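Local coordinates for type III CBASS phage resistance system CD-NTase-associated protein Cap8 (Pseudomonas aeruginosa, PDB 6P8P) that probably serves as a HORMA-domain regulator of a cGAS-like nucleotidyltransferase in a type III CBASS system that protects the bacterium against phage, at residues Thr64-Arg69 against Pro95-Trp100. The protein carries 2 engineered substitutions. Residues are numbered along the deposited sequence; the frame is centred on the assembly and turned at random.
Sequences TCDGPR and PLKGDW
At one end of the HORMA-domain sheet, the turn T64-R69 that joins antiparallel strands 61-64 and 69-75 packs against the loop P95-W100 leading into strand 101-106. T64 and G101 bond as backbone neighbours, and W100 CA offers a C-H contact to T64 O at 3.2 Å. From here the two segments leave regular pairing but stay in touch: D66, the centre of an inverse gamma turn, donates through N a nearly straight hydrogen bond to K97 O (2.8 Å, 166° at the hydrogen), with the donor tilted 31° from the carbonyl plane. C65 CB lies 3.2 Å from K97 O and close to P95 O as well, so a small side chain suits the place; chi1 of 70° sets SG between the backbone N and carbonyl carbon, 3.4 Å from P95 O. G98, at a positive phi that favours glycine, passes D66 CB where a side chain would be tightly placed. L96 points, and the W100 indole leads, away from the 64-69 loop, with L96 CD1 over one indole face near its rim; both touch A36 of helix 35-42, while R124 makes a cation-pi contact with W100 and a salt bridge to D99. On the exposed side, D66 and K97 run alongside each other: in one of two D66 conformers OD2 makes a weak, tentative salt bridge with K97 NZ (3.4 Å), and a water donates to OD2 and accepts from NZ. Another water lies within hydrogen-bonding distance of P68 O and P95 O; a third lies 2.6 Å from T64 OG1 and donates to D99 O.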
loop_
_atom_site.group_PDB
_atom_site.type_symbol
_atom_site.label_atom_id
_atom_site.label_comp_id
_atom_site.label_asym_id
_atom_site.label_seq_id
_atom_site.Cartn_x
_atom_site.Cartn_y
_atom_site.Cartn_z
ATOM N N THR A 64 -7.891 2.281 -19.512
ATOM C CA THR A 64 -7.897 2.710 -20.908
ATOM C C THR A 64 -7.074 1.730 -21.732
ATOM O O THR A 64 -6.137 1.100 -21.235
ATOM C CB THR A 64 -7.346 4.134 -21.061
ATOM O OG1 THR A 64 -6.048 4.236 -20.474
ATOM C CG2 THR A 64 -8.259 5.156 -20.390
ATOM N N CYS A 65 -7.427 1.587 -23.006
ATOM C CA CYS A 65 -6.760 0.596 -23.843
ATOM C C CYS A 65 -7.089 0.925 -25.297
ATOM O O CYS A 65 -7.786 1.903 -25.579
ATOM C CB CYS A 65 -7.216 -0.822 -23.502
ATOM S SG CYS A 65 -8.977 -1.172 -24.025
ATOM N N ASP A 66 -6.573 0.099 -26.208
ATOM C CA ASP A 66 -7.028 0.079 -27.605
ATOM C C ASP A 66 -8.404 -0.589 -27.613
ATOM O O ASP A 66 -8.559 -1.793 -27.851
ATOM C CB ASP A 66 -6.051 -0.670 -28.502
ATOM C CG ASP A 66 -6.595 -0.889 -29.906
ATOM O OD1 ASP A 66 -7.499 -0.138 -30.319
ATOM O OD2 ASP A 66 -6.121 -1.831 -30.582
ATOM N N GLY A 67 -9.421 0.196 -27.283
ATOM C CA GLY A 67 -10.748 -0.329 -27.114
ATOM C C GLY A 67 -11.512 0.489 -26.094
ATOM O O GLY A 67 -11.129 1.617 -25.756
ATOM N N PRO A 68 -12.591 -0.082 -25.560
ATOM C CA PRO A 68 -13.439 0.683 -24.634
ATOM C C PRO A 68 -12.733 1.038 -23.337
ATOM O O PRO A 68 -11.872 0.314 -22.860
ATOM C CB PRO A 68 -14.620 -0.258 -24.366
ATOM C CG PRO A 68 -14.615 -1.232 -25.518
ATOM C CD PRO A 68 -13.186 -1.393 -25.910
ATOM N N ARG A 69 -13.137 2.162 -22.763
ATOM C CA ARG A 69 -12.722 2.557 -21.423
ATOM C C ARG A 69 -13.604 1.870 -20.402
ATOM O O ARG A 69 -14.799 1.671 -20.643
ATOM C CB ARG A 69 -12.834 4.076 -21.299
ATOM C CG ARG A 69 -12.748 4.633 -19.924
ATOM C CD ARG A 69 -12.788 6.164 -19.966
ATOM N NE ARG A 69 -11.756 6.692 -20.845
ATOM C CZ ARG A 69 -11.324 7.948 -20.826
ATOM N NH1 ARG A 69 -11.840 8.814 -19.962
ATOM N NH2 ARG A 69 -10.375 8.337 -21.670
ATOM N N PRO A 95 -9.703 -5.789 -21.896
ATOM C CA PRO A 95 -9.791 -4.454 -21.295
ATOM C C PRO A 95 -8.453 -3.714 -21.199
ATOM O O PRO A 95 -8.452 -2.501 -20.948
ATOM C CB PRO A 95 -10.362 -4.743 -19.901
ATOM C CG PRO A 95 -10.911 -6.119 -19.944
ATOM C CD PRO A 95 -10.055 -6.852 -20.930
ATOM N N LEU A 96 -7.325 -4.394 -21.358
ATOM C CA LEU A 96 -6.023 -3.732 -21.364
ATOM C C LEU A 96 -5.296 -3.927 -22.698
ATOM O O LEU A 96 -4.071 -3.912 -22.765
ATOM C CB LEU A 96 -5.166 -4.222 -20.205
ATOM C CG LEU A 96 -5.740 -3.973 -18.801
ATOM C CD1 LEU A 96 -4.787 -4.504 -17.741
ATOM C CD2 LEU A 96 -6.039 -2.516 -18.543
ATOM N N LYS A 97 -6.048 -4.048 -23.776
ATOM C CA LYS A 97 -5.457 -4.283 -25.088
ATOM C C LYS A 97 -4.524 -3.148 -25.489
ATOM O O LYS A 97 -4.859 -1.966 -25.344
ATOM C CB LYS A 97 -6.575 -4.442 -26.111
ATOM C CG LYS A 97 -6.085 -4.874 -27.493
ATOM C CD LYS A 97 -7.304 -5.051 -28.396
ATOM C CE LYS A 97 -6.935 -5.826 -29.653
ATOM N NZ LYS A 97 -5.764 -5.220 -30.324
ATOM N N GLY A 98 -3.345 -3.513 -25.990
ATOM C CA GLY A 98 -2.498 -2.519 -26.627
ATOM C C GLY A 98 -1.873 -1.576 -25.629
ATOM O O GLY A 98 -1.384 -1.986 -24.576
ATOM N N ASP A 99 -1.906 -0.286 -25.965
ATOM C CA ASP A 99 -1.291 0.784 -25.172
ATOM C C ASP A 99 -2.246 1.134 -24.032
ATOM O O ASP A 99 -3.058 2.057 -24.104
ATOM C CB ASP A 99 -0.990 1.991 -26.045
ATOM C CG ASP A 99 -0.373 3.126 -25.272
ATOM O OD1 ASP A 99 0.177 2.883 -24.190
ATOM O OD2 ASP A 99 -0.442 4.268 -25.749
ATOM N N TRP A 100 -2.150 0.366 -22.960
ATOM C CA TRP A 100 -3.123 0.442 -21.883
ATOM C C TRP A 100 -2.638 1.356 -20.771
ATOM O O TRP A 100 -1.448 1.661 -20.647
ATOM C CB TRP A 100 -3.414 -0.957 -21.325
ATOM C CG TRP A 100 -2.258 -1.621 -20.642
ATOM C CD1 TRP A 100 -1.306 -2.426 -21.216
ATOM C CD2 TRP A 100 -1.936 -1.555 -19.241
ATOM N NE1 TRP A 100 -0.420 -2.862 -20.265
ATOM C CE2 TRP A 100 -0.772 -2.324 -19.045
ATOM C CE3 TRP A 100 -2.506 -0.902 -18.141
ATOM C CZ2 TRP A 100 -0.192 -2.482 -17.796
ATOM C CZ3 TRP A 100 -1.914 -1.049 -16.904
ATOM C CH2 TRP A 100 -0.775 -1.827 -16.740
HETATM O O HOH W 1 -4.338 4.039 -22.423
HETATM O O HOH W 2 -3.647 -3.124 -30.136
HETATM O O HOH W 3 -10.823 -0.893 -20.571
#